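Local atomic coordinates of ATP-dependent Clp protease proteolytic subunit (Listeria monocytogenes, PDB entry 4JCQ), a protein that probably degrades misfolded proteins as the serine-protease subunit of an ATP-dependent Clp complex, cutting peptide bonds with a chymotrypsin-like preference. Residues Y113-P118 and E156-D161; G93-L98 and E141-L146; R105-N110 and L168-A173; V24-E29 and E36-Q41. One frame throughout, in Å; residues are numbered along the deposited sequence.

Interaction 1 (Y113-P118 and E156-D161); sequences YMIHQP and EQISKD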
# COMPACT_ATOMS: atom_id res chain seq x y z
N TYR H 113 -12.86 26.21 20.85
CA TYR H 113 -14.16 25.65 20.46
C TYR H 113 -14.92 26.62 19.57
O TYR H 113 -14.91 27.83 19.80
CB TYR H 113 -14.99 25.31 21.70
CG TYR H 113 -14.42 24.19 22.54
CD1 TYR H 113 -14.94 22.90 22.45
CD2 TYR H 113 -13.34 24.41 23.40
CE1 TYR H 113 -14.41 21.86 23.20
CE2 TYR H 113 -12.81 23.37 24.16
CZ TYR H 113 -13.34 22.10 24.05
OH TYR H 113 -12.81 21.08 24.79
N MET H 114 -15.60 26.08 18.55
CA MET H 114 -16.45 26.90 17.68
C MET H 114 -17.69 26.12 17.26
O MET H 114 -17.59 25.04 16.68
CB MET H 114 -15.68 27.37 16.44
CG MET H 114 -16.49 28.28 15.52
SD MET H 114 -15.54 28.95 14.14
CE MET H 114 -15.30 27.49 13.13
N ILE H 115 -18.87 26.66 17.55
CA ILE H 115 -20.12 25.95 17.24
C ILE H 115 -20.70 26.26 15.86
O ILE H 115 -21.73 25.70 15.48
CB ILE H 115 -21.20 26.10 18.34
CG1 ILE H 115 -21.80 27.51 18.35
CG2 ILE H 115 -20.65 25.69 19.71
CD1 ILE H 115 -23.16 27.57 19.02
N HIS H 116 -20.03 27.14 15.11
CA HIS H 116 -20.41 27.43 13.73
C HIS H 116 -20.70 26.18 12.96
O HIS H 116 -19.91 25.23 13.01
CB HIS H 116 -19.31 28.21 13.01
CG HIS H 116 -19.58 28.42 11.53
ND1 HIS H 116 -19.01 27.66 10.58
CD2 HIS H 116 -20.40 29.33 10.87
CE1 HIS H 116 -19.44 28.07 9.37
NE2 HIS H 116 -20.29 29.09 9.55
N GLN H 117 -21.82 26.16 12.25
CA GLN H 117 -22.17 25.03 11.40
C GLN H 117 -22.26 25.49 9.95
O GLN H 117 -22.89 26.51 9.67
CB GLN H 117 -23.48 24.38 11.85
CG GLN H 117 -23.53 23.94 13.31
CD GLN H 117 -22.54 22.83 13.65
OE1 GLN H 117 -22.27 21.95 12.84
NE2 GLN H 117 -22.01 22.86 14.87
N PRO H 118 -21.63 24.75 9.02
CA PRO H 118 -21.71 25.08 7.60
C PRO H 118 -23.14 24.95 7.09
O PRO H 118 -23.83 23.98 7.42
CB PRO H 118 -20.80 24.04 6.94
CG PRO H 118 -20.73 22.91 7.91
CD PRO H 118 -20.79 23.56 9.26
N GLU H 156 -32.43 30.46 20.64
CA GLU H 156 -32.10 31.73 19.99
C GLU H 156 -30.60 32.05 20.06
O GLU H 156 -30.03 32.54 19.08
CB GLU H 156 -32.92 32.87 20.60
CG GLU H 156 -32.96 34.13 19.75
CD GLU H 156 -33.90 35.19 20.29
OE1 GLU H 156 -33.52 36.38 20.29
OE2 GLU H 156 -35.03 34.84 20.72
N GLN H 157 -29.98 31.78 21.21
CA GLN H 157 -28.54 31.98 21.38
C GLN H 157 -27.74 31.07 20.45
O GLN H 157 -26.81 31.52 19.78
CB GLN H 157 -28.13 31.77 22.84
CG GLN H 157 -26.67 32.10 23.14
CD GLN H 157 -26.32 33.56 22.92
OE1 GLN H 157 -26.97 34.45 23.46
NE2 GLN H 157 -25.29 33.80 22.12
N ILE H 158 -28.13 29.80 20.41
CA ILE H 158 -27.46 28.81 19.56
C ILE H 158 -27.64 29.14 18.08
O ILE H 158 -26.68 29.10 17.31
CB ILE H 158 -27.95 27.37 19.86
CG1 ILE H 158 -27.64 26.98 21.32
CG2 ILE H 158 -27.36 26.36 18.88
CD1 ILE H 158 -26.18 27.09 21.72
N SER H 159 -28.87 29.50 17.70
CA SER H 159 -29.20 29.86 16.32
C SER H 159 -28.35 31.02 15.80
O SER H 159 -27.91 31.02 14.65
CB SER H 159 -30.69 30.21 16.19
OG SER H 159 -31.05 30.43 14.84
N LYS H 160 -28.11 32.01 16.67
CA LYS H 160 -27.24 33.13 16.35
C LYS H 160 -25.79 32.66 16.17
O LYS H 160 -25.13 33.02 15.20
CB LYS H 160 -27.32 34.20 17.45
CG LYS H 160 -26.43 35.41 17.22
CD LYS H 160 -26.39 36.30 18.45
CE LYS H 160 -25.38 37.42 18.28
NZ LYS H 160 -25.31 38.30 19.49
N ASP H 161 -25.32 31.83 17.10
CA ASP H 161 -23.92 31.45 17.17
C ASP H 161 -23.48 30.39 16.15
O ASP H 161 -22.31 30.37 15.75
CB ASP H 161 -23.55 31.04 18.60
CG ASP H 161 -23.54 32.22 19.57
OD1 ASP H 161 -23.52 33.38 19.10
OD2 ASP H 161 -23.55 31.98 20.79
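The tip of Ile115 packs against the base of the Asp161 side chain, with CD1 of Ile115 3.5 Å from CB of Asp161. Ile115 CG1 lies 3.9 Å from the same Asp161 CB, so two successive carbons meet the last turn of 156-161. That branch sits between backbone N and carbonyl carbon (chi1 72°), directing CG1 and CD1 at the helix. Looser, one turn back, CD1 of Ile158 reaches CD1 of Ile115 at 4.1 Å. Isoleucine suits both places, long enough to fill a buried seam shared with Tyr176 of helix 170-176. The other flank is slacker: partly exposed His116 comes nearest through its backbone N, 4.0 Å from Asp161 O, and exposed Lys160 turns away. Asp161 joins the seam through CB while its carboxylate has three polar partners: Gln157 NE2 donates to Asp161 OD2 over 2.8 Å from above the carboxylate plane, Tyr176 bonds to OD2 and Arg164 forms a salt bridge with OD1. The predicted nucleophile Ser91 bonds through OG to the backbone O of His116, itself predicted catalytic, consistent with an inactive triad. Apolar packing beside a buried carboxylate with such partners is consistent with a firmly placed helix next to the segment bearing His116.

Interaction 2 (G93-L98 and E141-L146); sequences GITIYL and ERINRL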
# COMPACT_ATOMS: atom_id res chain seq x y z
N GLY H 93 -17.45 18.48 14.63
CA GLY H 93 -16.70 18.02 15.81
C GLY H 93 -17.39 18.39 17.12
O GLY H 93 -17.34 17.63 18.08
N ILE H 94 -18.02 19.56 17.14
CA ILE H 94 -18.81 20.01 18.30
C ILE H 94 -20.04 19.13 18.51
O ILE H 94 -20.38 18.78 19.64
CB ILE H 94 -19.21 21.51 18.15
CG1 ILE H 94 -18.07 22.42 18.63
CG2 ILE H 94 -20.51 21.83 18.89
CD1 ILE H 94 -17.91 22.52 20.13
N THR H 95 -20.69 18.76 17.41
CA THR H 95 -21.86 17.89 17.44
C THR H 95 -21.50 16.54 18.08
O THR H 95 -22.24 16.03 18.93
CB THR H 95 -22.45 17.70 16.03
OG1 THR H 95 -22.76 18.99 15.48
CG2 THR H 95 -23.72 16.86 16.07
N ILE H 96 -20.36 15.98 17.67
CA ILE H 96 -19.85 14.74 18.25
C ILE H 96 -19.52 14.91 19.73
O ILE H 96 -19.94 14.10 20.56
CB ILE H 96 -18.60 14.25 17.48
CG1 ILE H 96 -18.99 13.78 16.08
CG2 ILE H 96 -17.89 13.13 18.25
CD1 ILE H 96 -17.83 13.69 15.11
N TYR H 97 -18.79 15.97 20.05
CA TYR H 97 -18.40 16.28 21.43
C TYR H 97 -19.61 16.33 22.37
O TYR H 97 -19.57 15.80 23.48
CB TYR H 97 -17.62 17.61 21.47
CG TYR H 97 -17.09 17.98 22.83
CD1 TYR H 97 -15.83 17.56 23.25
CD2 TYR H 97 -17.84 18.78 23.70
CE1 TYR H 97 -15.33 17.90 24.50
CE2 TYR H 97 -17.35 19.12 24.95
CZ TYR H 97 -16.10 18.68 25.35
OH TYR H 97 -15.63 19.03 26.59
N LEU H 98 -20.69 16.95 21.89
CA LEU H 98 -21.89 17.15 22.69
C LEU H 98 -22.78 15.91 22.82
O LEU H 98 -23.83 15.96 23.47
CB LEU H 98 -22.70 18.34 22.15
CG LEU H 98 -22.08 19.73 22.30
CD1 LEU H 98 -22.94 20.78 21.60
CD2 LEU H 98 -21.86 20.11 23.76
N GLU H 141 -32.07 23.89 11.94
CA GLU H 141 -33.00 23.78 13.07
C GLU H 141 -32.72 22.54 13.92
O GLU H 141 -32.70 22.61 15.15
CB GLU H 141 -34.45 23.79 12.59
CG GLU H 141 -34.93 25.13 12.07
CD GLU H 141 -36.33 25.10 11.47
OE1 GLU H 141 -36.80 26.15 11.01
OE2 GLU H 141 -36.96 24.02 11.46
N ARG H 142 -32.47 21.41 13.25
CA ARG H 142 -32.16 20.15 13.92
C ARG H 142 -30.88 20.25 14.76
O ARG H 142 -30.86 19.87 15.93
CB ARG H 142 -32.05 19.01 12.90
CG ARG H 142 -31.75 17.64 13.50
CD ARG H 142 -31.65 16.55 12.44
NE ARG H 142 -30.61 16.82 11.44
CZ ARG H 142 -29.31 16.52 11.58
NH1 ARG H 142 -28.46 16.81 10.62
NH2 ARG H 142 -28.87 15.95 12.69
N ILE H 143 -29.82 20.78 14.15
CA ILE H 143 -28.53 20.91 14.84
C ILE H 143 -28.60 21.96 15.95
O ILE H 143 -28.01 21.76 17.02
CB ILE H 143 -27.38 21.20 13.85
CG1 ILE H 143 -27.26 20.05 12.84
CG2 ILE H 143 -26.06 21.38 14.59
CD1 ILE H 143 -26.47 20.38 11.59
N ASN H 144 -29.32 23.06 15.71
CA ASN H 144 -29.53 24.09 16.73
C ASN H 144 -30.20 23.54 17.99
O ASN H 144 -29.77 23.85 19.10
CB ASN H 144 -30.36 25.27 16.17
CG ASN H 144 -29.54 26.20 15.29
OD1 ASN H 144 -28.31 26.16 15.28
ND2 ASN H 144 -30.24 27.04 14.54
N ARG H 145 -31.24 22.73 17.80
CA ARG H 145 -31.95 22.09 18.92
C ARG H 145 -31.04 21.11 19.67
O ARG H 145 -31.06 21.06 20.90
CB ARG H 145 -33.21 21.38 18.43
CG ARG H 145 -34.35 22.31 18.06
CD ARG H 145 -35.64 21.55 17.79
NE ARG H 145 -36.72 22.44 17.39
CZ ARG H 145 -37.08 22.68 16.13
NH1 ARG H 145 -36.45 22.09 15.12
NH2 ARG H 145 -38.08 23.51 15.87
N LEU H 146 -30.25 20.35 18.92
CA LEU H 146 -29.28 19.42 19.49
C LEU H 146 -28.29 20.15 20.41
O LEU H 146 -28.10 19.75 21.56
CB LEU H 146 -28.54 18.67 18.37
CG LEU H 146 -27.66 17.46 18.71
CD1 LEU H 146 -27.56 16.54 17.50
CD2 LEU H 146 -26.27 17.87 19.18
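Thr95 meets helix 133-151 with both branches of its side chain, each touching a different residue. Its methyl CG2 lies opposite the forked end of Leu146, 4.1 Å from CD1, and an equal distance separates Thr95 CG2 from Leu146 CD2, so the methyl faces the fork as a whole. Its hydroxyl OG1 comes 4.2 Å from CG2 of Ile143, a loose touch between a polar atom and a methyl. The torsion of Thr95 explains the division: at chi1 -56° OG1 stands beside the backbone N, whereas CG2 extends anti to that N. Leu146 has its CG anti to the backbone N as well (chi1 -169°), which carries the fork out from the helix toward Thr95. In Ile143 it is the short branch CG2 that runs anti to the N and touches; the longer CG1 branch lies 4.0 Å above one face of the Arg142 guanidinium, toward its rim. Thr95 meets both partners at about a right angle. A beta-branched threonine suits this buried spot because it is compact and offers a methyl to one neighbour. Leu98 packs farther along helix 133-151, on Ile147 and Ala150. Leu146 and Arg142 also reach Asn110 of a neighbouring subunit. Van der Waals contact alone passes between the segments, which suggests helices matched mainly by shape and apolar packing, with about 7 Å between the side chains of Thr95 and Ser91, the predicted nucleophile.

Interaction 3 (R105-N110 and L168-A173); sequences RFSLPN and LSVNEA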
# COMPACT_ATOMS: atom_id res chain seq x y z
N ARG H 105 -18.05 15.64 29.94
CA ARG H 105 -17.41 16.45 28.91
C ARG H 105 -16.22 17.24 29.47
O ARG H 105 -16.39 18.18 30.24
CB ARG H 105 -18.42 17.37 28.21
CG ARG H 105 -19.57 16.63 27.55
CD ARG H 105 -20.21 17.42 26.41
NE ARG H 105 -20.86 18.64 26.87
CZ ARG H 105 -22.17 18.76 27.11
NH1 ARG H 105 -22.99 17.74 26.92
NH2 ARG H 105 -22.65 19.93 27.52
N PHE H 106 -15.03 16.83 29.06
CA PHE H 106 -13.78 17.39 29.57
C PHE H 106 -13.00 18.12 28.48
O PHE H 106 -13.27 17.95 27.29
CB PHE H 106 -12.90 16.27 30.16
CG PHE H 106 -13.55 15.51 31.28
CD1 PHE H 106 -14.35 14.40 31.02
CD2 PHE H 106 -13.35 15.89 32.61
CE1 PHE H 106 -14.95 13.70 32.05
CE2 PHE H 106 -13.94 15.18 33.65
CZ PHE H 106 -14.74 14.08 33.37
N SER H 107 -12.04 18.93 28.90
CA SER H 107 -11.13 19.57 27.96
C SER H 107 -9.71 19.66 28.50
O SER H 107 -9.49 19.94 29.68
CB SER H 107 -11.62 20.98 27.61
OG SER H 107 -10.81 21.54 26.59
N LEU H 108 -8.75 19.43 27.61
CA LEU H 108 -7.36 19.76 27.88
C LEU H 108 -7.21 21.29 27.75
O LEU H 108 -8.00 21.92 27.04
CB LEU H 108 -6.44 19.00 26.92
CG LEU H 108 -5.83 17.66 27.38
CD1 LEU H 108 -6.59 16.95 28.49
CD2 LEU H 108 -5.60 16.72 26.20
N PRO H 109 -6.21 21.88 28.44
CA PRO H 109 -6.14 23.35 28.54
C PRO H 109 -5.98 24.10 27.21
O PRO H 109 -6.59 25.15 27.02
CB PRO H 109 -4.90 23.58 29.42
CG PRO H 109 -4.73 22.30 30.18
CD PRO H 109 -5.14 21.23 29.21
N ASN H 110 -5.16 23.56 26.30
CA ASN H 110 -4.88 24.24 25.04
C ASN H 110 -5.82 23.80 23.92
O ASN H 110 -5.43 23.08 22.99
CB ASN H 110 -3.41 24.07 24.66
CG ASN H 110 -2.49 24.85 25.58
OD1 ASN H 110 -2.39 26.07 25.48
ND2 ASN H 110 -1.81 24.14 26.48
N LEU H 168 -14.25 30.19 20.76
CA LEU H 168 -14.31 30.29 22.20
C LEU H 168 -13.04 29.69 22.80
O LEU H 168 -12.60 28.61 22.39
CB LEU H 168 -15.53 29.54 22.74
CG LEU H 168 -16.92 30.04 22.35
CD1 LEU H 168 -17.95 28.95 22.57
CD2 LEU H 168 -17.29 31.30 23.12
N SER H 169 -12.46 30.39 23.76
CA SER H 169 -11.37 29.84 24.56
C SER H 169 -11.93 28.71 25.42
O SER H 169 -13.15 28.56 25.54
CB SER H 169 -10.75 30.92 25.45
OG SER H 169 -11.64 31.31 26.49
N VAL H 170 -11.04 27.92 26.02
CA VAL H 170 -11.46 26.80 26.86
C VAL H 170 -12.34 27.27 28.03
O VAL H 170 -13.33 26.61 28.37
CB VAL H 170 -10.24 25.95 27.33
CG1 VAL H 170 -9.34 26.72 28.29
CG2 VAL H 170 -10.70 24.63 27.94
N ASN H 171 -12.00 28.41 28.62
CA ASN H 171 -12.79 29.00 29.71
C ASN H 171 -14.16 29.51 29.25
O ASN H 171 -15.16 29.34 29.95
CB ASN H 171 -12.01 30.12 30.40
CG ASN H 171 -10.89 29.59 31.28
OD1 ASN H 171 -9.73 29.98 31.14
ND2 ASN H 171 -11.23 28.70 32.20
N GLU H 172 -14.19 30.13 28.07
CA GLU H 172 -15.45 30.60 27.47
C GLU H 172 -16.36 29.43 27.09
O GLU H 172 -17.58 29.53 27.24
CB GLU H 172 -15.17 31.47 26.24
CG GLU H 172 -14.60 32.84 26.57
CD GLU H 172 -14.24 33.64 25.33
OE1 GLU H 172 -13.82 33.04 24.31
OE2 GLU H 172 -14.37 34.88 25.37
N ALA H 173 -15.76 28.34 26.61
CA ALA H 173 -16.51 27.14 26.25
C ALA H 173 -17.12 26.47 27.48
O ALA H 173 -18.20 25.87 27.40
CB ALA H 173 -15.62 26.16 25.50
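Val170 presents both its methyls to Ser107 of strand 105-108 and the corner at Pro109. Val170 CG2 lies 3.4 Å from the hydroxyl OG of Ser107 and 3.8 Å from that residue's CB, while Val170 CG1 approaches the carbonyl O of Pro109 at 3.4 Å. The valine thus spans the point where the chain turns, and its short forked side chain suits a site that needs two methyls and little length. CG2 points anti to the backbone N, leaving CG1 between N and the carbonyl carbon (chi1 68°). One shell out, Ser107 OG donates to Leu108 O over 2.9 Å, tilted 27° from the carbonyl plane, and is also bonded to Tyr113 OH; the small serine therefore has its hydroxyl turned and held beside the methyl. Within 168-173, a capping box begins the helix: Glu172 N donates to Ser169 OG at 3.2 Å, and Ser169 N returns a bond to Glu172 OE1 at 3.0 Å. That box fixes the first turn, on which Val170 stands. In a neighbouring subunit, Arg138 pairs with Glu172 and Asp72 bonds to the backbone N of Asn110. Helix 170-176 thus leans on strand 105-108 and its corner, with Val170 also touching Ile182 of the adjoining parallel strand 181-182.

Interaction 4 (V24-E29 and E36-Q41); sequences VLIYGE and EDVSKQ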
# COMPACT_ATOMS: atom_id res chain seq x y z
N VAL H 24 -10.65 6.02 22.27
CA VAL H 24 -10.87 6.25 20.84
C VAL H 24 -10.38 7.66 20.50
O VAL H 24 -10.69 8.62 21.21
CB VAL H 24 -12.36 6.09 20.46
CG1 VAL H 24 -12.59 6.42 18.99
CG2 VAL H 24 -12.84 4.67 20.75
N LEU H 25 -9.60 7.77 19.43
CA LEU H 25 -9.13 9.07 18.98
C LEU H 25 -9.89 9.51 17.74
O LEU H 25 -9.97 8.78 16.75
CB LEU H 25 -7.62 9.04 18.69
CG LEU H 25 -6.65 8.57 19.79
CD1 LEU H 25 -5.22 8.74 19.32
CD2 LEU H 25 -6.87 9.30 21.11
N ILE H 26 -10.47 10.70 17.81
CA ILE H 26 -11.14 11.32 16.66
C ILE H 26 -10.36 12.58 16.29
O ILE H 26 -10.63 13.67 16.80
CB ILE H 26 -12.63 11.62 16.96
CG1 ILE H 26 -13.38 10.32 17.31
CG2 ILE H 26 -13.30 12.30 15.77
CD1 ILE H 26 -14.84 10.51 17.69
N TYR H 27 -9.36 12.40 15.43
CA TYR H 27 -8.47 13.47 15.01
C TYR H 27 -8.65 13.72 13.51
O TYR H 27 -8.62 12.78 12.71
CB TYR H 27 -7.00 13.10 15.28
CG TYR H 27 -6.54 13.09 16.73
CD1 TYR H 27 -5.19 13.23 17.04
CD2 TYR H 27 -7.44 12.93 17.79
CE1 TYR H 27 -4.74 13.21 18.36
CE2 TYR H 27 -7.00 12.91 19.11
CZ TYR H 27 -5.65 13.05 19.39
OH TYR H 27 -5.20 13.02 20.69
N GLY H 28 -8.83 14.98 13.13
CA GLY H 28 -8.91 15.36 11.72
C GLY H 28 -10.33 15.50 11.20
O GLY H 28 -11.28 15.62 11.98
N GLU H 29 -10.47 15.48 9.88
CA GLU H 29 -11.75 15.70 9.21
C GLU H 29 -12.79 14.63 9.54
O GLU H 29 -12.49 13.44 9.54
CB GLU H 29 -11.54 15.79 7.69
CG GLU H 29 -12.82 16.04 6.89
CD GLU H 29 -12.57 16.06 5.39
OE1 GLU H 29 -12.96 15.09 4.71
OE2 GLU H 29 -11.99 17.05 4.89
N GLU H 36 -16.90 5.26 9.92
CA GLU H 36 -16.83 3.80 9.88
C GLU H 36 -15.81 3.25 10.88
O GLU H 36 -16.10 2.32 11.62
CB GLU H 36 -16.53 3.29 8.46
CG GLU H 36 -16.55 1.77 8.34
CD GLU H 36 -16.44 1.27 6.91
OE1 GLU H 36 -16.69 2.05 5.97
OE2 GLU H 36 -16.12 0.08 6.74
N ASP H 37 -14.62 3.85 10.88
CA ASP H 37 -13.55 3.47 11.80
C ASP H 37 -13.97 3.64 13.26
O ASP H 37 -13.76 2.74 14.08
CB ASP H 37 -12.28 4.28 11.50
CG ASP H 37 -11.06 3.76 12.24
OD1 ASP H 37 -10.18 4.59 12.56
OD2 ASP H 37 -10.97 2.54 12.51
N VAL H 38 -14.57 4.78 13.57
CA VAL H 38 -15.05 5.07 14.93
C VAL H 38 -16.20 4.14 15.33
O VAL H 38 -16.22 3.62 16.45
CB VAL H 38 -15.44 6.56 15.10
CG1 VAL H 38 -16.15 6.80 16.43
CG2 VAL H 38 -14.20 7.45 15.01
N SER H 39 -17.14 3.92 14.42
CA SER H 39 -18.25 2.99 14.66
C SER H 39 -17.75 1.59 15.00
O SER H 39 -18.23 0.97 15.95
CB SER H 39 -19.20 2.93 13.46
OG SER H 39 -19.88 4.16 13.28
N LYS H 40 -16.78 1.10 14.23
CA LYS H 40 -16.18 -0.21 14.47
C LYS H 40 -15.50 -0.31 15.83
O LYS H 40 -15.67 -1.31 16.54
CB LYS H 40 -15.18 -0.57 13.36
CG LYS H 40 -15.85 -1.08 12.09
CD LYS H 40 -14.83 -1.36 10.99
CE LYS H 40 -15.52 -1.81 9.71
NZ LYS H 40 -14.55 -2.05 8.61
N GLN H 41 -14.76 0.73 16.20
CA GLN H 41 -14.07 0.78 17.50
C GLN H 41 -15.06 0.79 18.66
O GLN H 41 -14.87 0.06 19.64
CB GLN H 41 -13.15 1.99 17.58
CG GLN H 41 -11.91 1.91 16.71
CD GLN H 41 -11.04 3.14 16.82
OE1 GLN H 41 -10.50 3.45 17.89
NE2 GLN H 41 -10.91 3.87 15.72
O HOH W 1 -8.57 5.49 18.22
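Gln41 lays its side chain over Val24 and ends at a water that leads back to the strand. Gln41 CB is 4.2 Å from CG2 of Val24. With CG beside the backbone N (chi1 -71°), the chain then runs extended past CG to CD, bringing OE1 to the valine. Gln41 OE1 stands 3.8 Å from Val24 CG1 and nearly as close to CG2, and accepts a bond of 2.8 Å from a water that in turn accepts from Leu25 N. The amide nitrogen NE2 turns back to its own helix, with a weak bond to Asp37 O. Glutamine suits this partly exposed margin: its CB and amide oxygen lie against Val24, while OE1 also links to the strand backbone through water. Deeper in, the contact is wholly apolar. Val38 sets CG2 3.8 Å from CG1 of Ile26, which it meets at about a right angle, and its CG1 touches CD1 of the same isoleucine; beta-branched residues suit this filling of the gap between strand and helix. The segments 24-27 and 36-41 run nearly antiparallel, at 167°, with axes 9.5 Å apart. This is the first half of the beta-alpha-beta unit of strand 23-27, helix 32-48 and strand 53-59: the helix packs against strand 23-27, an outermost strand within this chain, Ile55 of strand 53-59 lies beside Val24 and Ile26, and Ile70 of helix 64-76 touches Ile26 and Val38.

Overall arrangement
From the N terminus, interaction 4 closes first, a short loop within the opening beta-alpha-beta unit, and is complete before the others begin. Interaction 2 then opens at helix 92-97 and closes on helix 133-151. Interaction 3 opens at strand 105-108 inside that span and closes last, at helix 170-176, so the two cross. Interaction 1, from 113-118 to 156-161, is nested within interaction 3 and also crosses interaction 2. Interactions 1 and 2 lie side by side, centres about 9 Å apart, and Tyr113 bridges interactions 1 and 3. Ile96 packing on Ile26 joins interaction 2 to interaction 4, linking helix 92-97 to strand 23-27 of the parallel sheet.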